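Local coordinates for protein putative P450-like enzyme (Streptomyces himastatinicus ATCC 53653, PDB 5Z9J) that probably acts as a heme-dependent monooxygenase of the cytochrome P450 family in bacterial secondary metabolism, at residues 151-154 / 155-158; 250-253 / 254-258; 99-102 / 103-107. One frame throughout, in Å; residues are numbered along the deposited sequence.

From the N terminus, the chain first meets contact 3, on helix 96-116, then contact 1, on helix 147-163, and finally contact 2, where helix 240-255 gives way to helix 257-265. Each is a local contact between residues about one turn apart, so none closes a long loop; the three follow in series, without nesting or crossing. Contact 3 packs against helices 132-142 and 350-367, contact 1 against helix 172-202, and contact 2 against helices 270-280 and 350-367. Helix 350-367 is therefore a neighbour common to contacts 2 and 3, although their nearest atoms are about 13 Å apart. Contacts 1 and 3 come within about 12 Å at their nearest atoms.

Contact 1: residues 151-154 / 155-158; sequences LFRQ and WMDK
Leu151 and Trp155 meet one turn apart on helix 147-163, the F helix in the usual P450 nomenclature, as an i/i+4 pair. With the G helix (172-202) it borders the distal side of the heme pocket in P450s; the Met156 side chain is about 8 Å from that of heme-binding Asn237. Packing centres on the indole: Leu151 CG rests 3.6 Å from Trp155 CZ2, and Leu151 CD1 comes to 3.3 Å from Trp155 NE1. Phe152 adds its CE1 at 3.7 Å from Trp155 CZ3, the ring planes set obliquely at 38°.

Among the backbone bonds, Trp155 N reaches Leu151 O at 3.2 Å. That same oxygen sits over one face of the indole, toward the rim, because chi1 of Trp155 (-68°) lays the ring beside its own backbone N. NE1 is hydrogen-bonded to Glu188 and the ring meets Tyr192 edge-to-face, both on helix 172-202.

Charge pairing occupies a separate, exposed flank, where Arg153 and Asp157 form an i/i+4 salt bridge. The arginine bends at chi2 (97°), which brings its end toward the following turn. Its guanidinium stands nearly perpendicular to the carboxylate, with Arg153 NH1 2.7 Å from Asp157 OD1.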
loop_
_atom_site.group_PDB
_atom_site.type_symbol
_atom_site.label_atom_id
_atom_site.label_comp_id
_atom_site.label_asym_id
_atom_site.label_seq_id
_atom_site.Cartn_x
_atom_site.Cartn_y
_atom_site.Cartn_z
ATOM N N LEU A 151 -13.332 14.329 -2.789
ATOM C CA LEU A 151 -12.336 15.115 -2.087
ATOM C C LEU A 151 -11.108 14.250 -1.791
ATOM O O LEU A 151 -9.976 14.743 -1.792
ATOM C CB LEU A 151 -12.933 15.686 -0.801
ATOM C CG LEU A 151 -12.011 16.477 0.118
ATOM C CD1 LEU A 151 -11.395 17.610 -0.684
ATOM C CD2 LEU A 151 -12.781 17.015 1.327
ATOM N N PHE A 152 -11.336 12.955 -1.592
ATOM C CA PHE A 152 -10.247 12.012 -1.318
ATOM C C PHE A 152 -9.399 11.664 -2.555
ATOM O O PHE A 152 -8.165 11.552 -2.462
ATOM C CB PHE A 152 -10.816 10.722 -0.707
ATOM C CG PHE A 152 -11.418 10.899 0.674
ATOM C CD1 PHE A 152 -11.283 12.089 1.369
ATOM C CD2 PHE A 152 -12.120 9.864 1.277
ATOM C CE1 PHE A 152 -11.838 12.237 2.645
ATOM C CE2 PHE A 152 -12.675 10.003 2.547
ATOM C CZ PHE A 152 -12.533 11.188 3.229
ATOM N N ARG A 153 -10.044 11.495 -3.709
ATOM C CA ARG A 153 -9.287 11.170 -4.915
ATOM C C ARG A 153 -8.419 12.362 -5.324
ATOM O O ARG A 153 -7.293 12.179 -5.823
ATOM C CB ARG A 153 -10.227 10.764 -6.056
ATOM C CG ARG A 153 -9.527 10.394 -7.344
ATOM C CD ARG A 153 -9.365 8.883 -7.435
ATOM N NE ARG A 153 -8.573 8.420 -8.576
ATOM C CZ ARG A 153 -7.246 8.450 -8.652
ATOM N NH1 ARG A 153 -6.514 8.923 -7.653
ATOM N NH2 ARG A 153 -6.647 7.993 -9.740
ATOM N N GLN A 154 -8.906 13.567 -5.013
ATOM C CA GLN A 154 -8.147 14.797 -5.192
ATOM C C GLN A 154 -6.890 14.798 -4.336
ATOM O O GLN A 154 -5.785 15.027 -4.831
ATOM C CB GLN A 154 -9.015 16.006 -4.819
ATOM C CG GLN A 154 -8.363 17.351 -5.078
ATOM C CD GLN A 154 -9.284 18.533 -4.799
ATOM O OE1 GLN A 154 -10.490 18.370 -4.578
ATOM N NE2 GLN A 154 -8.714 19.733 -4.816
ATOM N N TRP A 155 -7.072 14.507 -3.052
ATOM C CA TRP A 155 -5.968 14.461 -2.110
ATOM C C TRP A 155 -4.963 13.376 -2.480
ATOM O O TRP A 155 -3.765 13.542 -2.273
ATOM C CB TRP A 155 -6.476 14.197 -0.689
ATOM C CG TRP A 155 -7.283 15.299 -0.061
ATOM C CD1 TRP A 155 -7.464 16.565 -0.528
ATOM C CD2 TRP A 155 -8.000 15.218 1.176
ATOM N NE1 TRP A 155 -8.266 17.281 0.341
ATOM C CE2 TRP A 155 -8.604 16.471 1.393
ATOM C CE3 TRP A 155 -8.194 14.199 2.116
ATOM C CZ2 TRP A 155 -9.382 16.735 2.516
ATOM C CZ3 TRP A 155 -8.970 14.463 3.232
ATOM C CH2 TRP A 155 -9.556 15.720 3.419
ATOM N N MET A 156 -5.441 12.314 -3.119
ATOM C CA MET A 156 -4.611 11.156 -3.375
ATOM C C MET A 156 -3.748 11.333 -4.613
ATOM O O MET A 156 -2.758 10.623 -4.777
ATOM C CB MET A 156 -5.506 9.914 -3.530
ATOM C CG MET A 156 -4.814 8.578 -3.886
ATOM S SD MET A 156 -3.915 7.888 -2.463
ATOM C CE MET A 156 -5.222 7.923 -1.241
ATOM N N ASP A 157 -4.027 12.356 -5.412
ATOM C CA ASP A 157 -3.149 12.648 -6.537
ATOM C C ASP A 157 -2.077 13.641 -6.148
ATOM O O ASP A 157 -0.981 13.613 -6.710
ATOM C CB ASP A 157 -3.944 13.189 -7.710
ATOM C CG ASP A 157 -4.816 12.159 -8.307
ATOM O OD1 ASP A 157 -4.910 11.059 -7.724
ATOM O OD2 ASP A 157 -5.409 12.450 -9.342
ATOM N N LYS A 158 -2.388 14.484 -5.169
ATOM C CA LYS A 158 -1.407 15.373 -4.577
ATOM C C LYS A 158 -0.350 14.573 -3.818
ATOM O O LYS A 158 0.839 14.901 -3.834
ATOM C CB LYS A 158 -2.083 16.386 -3.658
ATOM C CG LYS A 158 -2.887 17.448 -4.407
ATOM C CD LYS A 158 -3.556 18.414 -3.441
ATOM C CE LYS A 158 -4.318 19.510 -4.166
ATOM N NZ LYS A 158 -4.948 20.502 -3.212
#

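Contact 2: residues 250-253 / 254-258; sequences MLCL and DAFSD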
loop_
_atom_site.group_PDB
_atom_site.type_symbol
_atom_site.label_atom_id
_atom_site.label_comp_id
_atom_site.label_asym_id
_atom_site.label_seq_id
_atom_site.Cartn_x
_atom_site.Cartn_y
_atom_site.Cartn_z
ATOM N N MET A 250 -5.070 -9.529 -12.333
ATOM C CA MET A 250 -5.688 -9.763 -13.618
ATOM C C MET A 250 -4.673 -9.696 -14.759
ATOM O O MET A 250 -4.808 -10.431 -15.729
ATOM C CB MET A 250 -6.804 -8.742 -13.885
ATOM C CG MET A 250 -7.855 -8.701 -12.789
ATOM S SD MET A 250 -8.515 -10.318 -12.258
ATOM C CE MET A 250 -9.287 -10.911 -13.765
ATOM N N LEU A 251 -3.681 -8.808 -14.664
ATOM C CA LEU A 251 -2.628 -8.717 -15.683
ATOM C C LEU A 251 -1.795 -9.990 -15.744
ATOM O O LEU A 251 -1.435 -10.456 -16.831
ATOM C CB LEU A 251 -1.702 -7.552 -15.408
ATOM C CG LEU A 251 -0.443 -7.542 -16.259
ATOM C CD1 LEU A 251 -0.783 -7.254 -17.719
ATOM C CD2 LEU A 251 0.581 -6.518 -15.758
ATOM N N CYS A 252 -1.458 -10.519 -14.575
ATOM C CA CYS A 252 -0.672 -11.757 -14.485
ATOM C C CYS A 252 -1.414 -13.035 -14.996
ATOM O O CYS A 252 -0.826 -13.934 -15.617
ATOM C CB CYS A 252 -0.190 -11.912 -13.027
ATOM S SG CYS A 252 1.135 -10.761 -12.612
ATOM N N LEU A 253 -2.694 -13.140 -14.679
ATOM C CA LEU A 253 -3.574 -14.160 -15.199
ATOM C C LEU A 253 -3.630 -14.114 -16.736
ATOM O O LEU A 253 -3.661 -15.144 -17.401
ATOM C CB LEU A 253 -4.988 -13.969 -14.631
ATOM C CG LEU A 253 -5.188 -14.337 -13.165
ATOM C CD1 LEU A 253 -6.594 -13.972 -12.745
ATOM C CD2 LEU A 253 -4.987 -15.782 -12.946
ATOM N N ASP A 254 -3.785 -12.906 -17.281
ATOM C CA ASP A 254 -3.786 -12.743 -18.729
ATOM C C ASP A 254 -2.459 -13.200 -19.321
ATOM O O ASP A 254 -2.419 -13.835 -20.368
ATOM C CB ASP A 254 -4.050 -11.299 -19.115
ATOM C CG ASP A 254 -4.080 -11.087 -20.629
ATOM O OD1 ASP A 254 -5.173 -11.057 -21.221
ATOM O OD2 ASP A 254 -2.993 -10.937 -21.234
ATOM N N ALA A 255 -1.378 -12.860 -18.639
ATOM C CA ALA A 255 -0.037 -13.135 -19.139
ATOM C C ALA A 255 0.316 -14.614 -19.024
ATOM O O ALA A 255 0.928 -15.182 -19.917
ATOM C CB ALA A 255 0.966 -12.280 -18.365
ATOM N N PHE A 256 -0.086 -15.235 -17.918
ATOM C CA PHE A 256 0.231 -16.644 -17.651
ATOM C C PHE A 256 -0.988 -17.538 -17.742
ATOM O O PHE A 256 -1.543 -17.974 -16.723
ATOM C CB PHE A 256 0.871 -16.756 -16.278
ATOM C CG PHE A 256 1.912 -15.714 -16.050
ATOM C CD1 PHE A 256 3.035 -15.656 -16.885
ATOM C CD2 PHE A 256 1.854 -14.885 -14.981
ATOM C CE1 PHE A 256 4.008 -14.705 -16.693
ATOM C CE2 PHE A 256 2.833 -13.928 -14.782
ATOM C CZ PHE A 256 3.905 -13.841 -15.635
ATOM N N SER A 257 -1.370 -17.829 -18.984
ATOM C CA SER A 257 -2.611 -18.538 -19.268
ATOM C C SER A 257 -2.658 -19.918 -18.612
ATOM O O SER A 257 -3.751 -20.423 -18.334
ATOM C CB SER A 257 -2.841 -18.665 -20.781
ATOM O OG SER A 257 -1.830 -19.458 -21.389
ATOM N N ASP A 258 -1.496 -20.538 -18.405
ATOM C CA ASP A 258 -1.431 -21.801 -17.676
ATOM C C ASP A 258 -1.921 -21.606 -16.241
ATOM O O ASP A 258 -2.690 -22.406 -15.702
ATOM C CB ASP A 258 -0.009 -22.394 -17.665
ATOM C CG ASP A 258 1.033 -21.493 -16.959
ATOM O OD1 ASP A 258 1.135 -20.280 -17.247
ATOM O OD2 ASP A 258 1.714 -21.980 -16.038
#
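Cys252 and Phe256 form an i/i+4 sulfur-aromatic contact in the last turn of helix 240-255, the C-terminal part of the long helix that runs past the distal side of the heme in P450s. Phe256 leaves helical geometry here and also occupies the N-cap position of helix 257-265, so its ring sits at the junction of the two helices. Cys252 SG lies 5.5 Å from the centroid of the Phe256 ring in an oblique approach, while Cys252 CB is 4.0 Å from Phe256 CE2.

The backbone bond from Phe256 N to Cys252 O, 2.7 Å long, holds the turn closed. Earlier in the turn, Asp254 N bonds to Met250 O and Ala255 N to Leu251 O, continuing the alpha-helical pattern. With chi1 at -45°, the phenyl group folds beside its own backbone N, and Ala255 CB sits 4.1 Å above one face, over the ring centre.

Phe328 meets the Phe256 ring and also touches Cys252, while Tyr280 and Leu273 of helix 270-280 receive Cys252 and Leu253. On another side of the turn, Asp254 OD1 is hydrogen-bonded to Ala373 N. The carbonyl that accepts the Phe256 N-H also lies against its ring, with Phe256 CG 3.3 Å from Cys252 O.

Contact 3: residues 99-102 / 103-107; sequences VAKM and ESRVH
Lys101 and Arg105 run side by side, pointing the same way, because the lysine is extended throughout from a chi1 of 169° and the arginine starts beside its backbone N, then bends at chi3 (118°). The pair is an i/i+4 contact on helix 96-116, the D helix in the usual P450 naming. The lysine methylene CE lies over one face of the guanidinium, offset toward its rim and 3.2 Å from Arg105 NH1. Met102 arrives from a different direction: its CE meets the guanidinium at the edge, in plane, 3.4 Å from Arg105 NH1. The planar group is thus touched by aliphatic carbons at both a face and an edge.

Two like charges come near each other here, Lys101 NZ being 3.9 Å from Arg105 NH1. NZ is hydrogen-bonded to Glu206 O, and Arg105 touches Asp140 of helix 132-142, which may temper the proximity of the two positive charges. Met102 and Val106 pack on Met137 of that helix, and Val106 also touches Met355 of helix 350-367.

Among the regular backbone bonds, Glu103 N reaches Val99 O at 3.0 Å and Ser104 N reaches Ala100 O at 2.8 Å. Lys101 O takes a weak backbone bond from Arg105 N and also serves a side chain: with chi1 at 82°, the Ser104 hydroxyl turns back along the helix and donates from OG to Lys101 O at 2.8 Å.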
loop_
_atom_site.group_PDB
_atom_site.type_symbol
_atom_site.label_atom_id
_atom_site.label_comp_id
_atom_site.label_asym_id
_atom_site.label_seq_id
_atom_site.Cartn_x
_atom_site.Cartn_y
_atom_site.Cartn_z
ATOM N N VAL A 99 -16.116 -5.218 10.506
ATOM C CA VAL A 99 -15.532 -6.108 9.505
ATOM C C VAL A 99 -16.611 -6.842 8.727
ATOM O O VAL A 99 -16.570 -6.902 7.487
ATOM C CB VAL A 99 -14.606 -7.118 10.152
ATOM C CG1 VAL A 99 -13.922 -7.965 9.082
ATOM C CG2 VAL A 99 -13.587 -6.390 11.001
ATOM N N ALA A 100 -17.587 -7.355 9.479
ATOM C CA ALA A 100 -18.740 -8.054 8.930
ATOM C C ALA A 100 -19.511 -7.168 7.969
ATOM O O ALA A 100 -19.837 -7.571 6.848
ATOM C CB ALA A 100 -19.645 -8.505 10.048
ATOM N N LYS A 101 -19.780 -5.948 8.420
ATOM C CA LYS A 101 -20.485 -4.969 7.618
ATOM C C LYS A 101 -19.701 -4.692 6.338
ATOM O O LYS A 101 -20.296 -4.613 5.258
ATOM C CB LYS A 101 -20.717 -3.689 8.427
ATOM C CG LYS A 101 -21.216 -2.474 7.634
ATOM C CD LYS A 101 -21.410 -1.248 8.573
ATOM C CE LYS A 101 -21.708 0.034 7.796
ATOM N NZ LYS A 101 -21.787 1.259 8.675
ATOM N N MET A 102 -18.371 -4.600 6.437
ATOM C CA MET A 102 -17.585 -4.363 5.234
ATOM C C MET A 102 -17.706 -5.514 4.236
ATOM O O MET A 102 -17.987 -5.285 3.056
ATOM C CB MET A 102 -16.109 -4.118 5.588
ATOM C CG MET A 102 -15.769 -2.685 5.936
ATOM S SD MET A 102 -16.640 -1.480 4.894
ATOM C CE MET A 102 -18.106 -1.107 5.876
ATOM N N GLU A 103 -17.562 -6.749 4.700
ATOM C CA GLU A 103 -17.644 -7.848 3.746
ATOM C C GLU A 103 -19.089 -7.996 3.264
ATOM O O GLU A 103 -19.326 -8.486 2.163
ATOM C CB GLU A 103 -17.133 -9.166 4.332
ATOM C CG GLU A 103 -17.196 -10.326 3.319
ATOM C CD GLU A 103 -16.751 -11.685 3.888
ATOM O OE1 GLU A 103 -16.437 -11.778 5.096
ATOM O OE2 GLU A 103 -16.714 -12.671 3.113
ATOM N N SER A 104 -20.061 -7.544 4.048
ATOM C CA SER A 104 -21.422 -7.617 3.550
ATOM C C SER A 104 -21.600 -6.634 2.407
ATOM O O SER A 104 -22.451 -6.849 1.561
ATOM C CB SER A 104 -22.469 -7.368 4.648
ATOM O OG SER A 104 -22.694 -5.988 4.903
ATOM N N ARG A 105 -20.812 -5.562 2.372
ATOM C CA ARG A 105 -21.039 -4.508 1.377
ATOM C C ARG A 105 -20.226 -4.623 0.093
ATOM O O ARG A 105 -20.620 -4.059 -0.948
ATOM C CB ARG A 105 -20.727 -3.131 1.996
ATOM C CG ARG A 105 -21.618 -2.712 3.149
ATOM C CD ARG A 105 -21.073 -1.437 3.786
ATOM N NE ARG A 105 -21.966 -0.288 3.726
ATOM C CZ ARG A 105 -21.696 0.883 4.307
ATOM N NH1 ARG A 105 -20.558 1.048 4.981
ATOM N NH2 ARG A 105 -22.555 1.895 4.227
ATOM N N VAL A 106 -19.106 -5.354 0.173
ATOM C CA VAL A 106 -18.137 -5.350 -0.901
ATOM C C VAL A 106 -18.724 -5.912 -2.198
ATOM O O VAL A 106 -18.418 -5.429 -3.269
ATOM C CB VAL A 106 -16.842 -6.109 -0.492
ATOM C CG1 VAL A 106 -17.102 -7.586 -0.273
ATOM C CG2 VAL A 106 -15.725 -5.885 -1.510
ATOM N N HIS A 107 -19.576 -6.911 -2.105
ATOM C CA HIS A 107 -20.079 -7.554 -3.309
ATOM C C HIS A 107 -21.069 -6.616 -3.984
ATOM O O HIS A 107 -21.169 -6.573 -5.225
ATOM C CB HIS A 107 -20.682 -8.924 -2.984
ATOM C CG HIS A 107 -19.641 -9.942 -2.636
ATOM N ND1 HIS A 107 -19.118 -10.831 -3.556
ATOM C CD2 HIS A 107 -18.978 -10.172 -1.480
ATOM C CE1 HIS A 107 -18.206 -11.585 -2.972
ATOM N NE2 HIS A 107 -18.099 -11.205 -1.709
#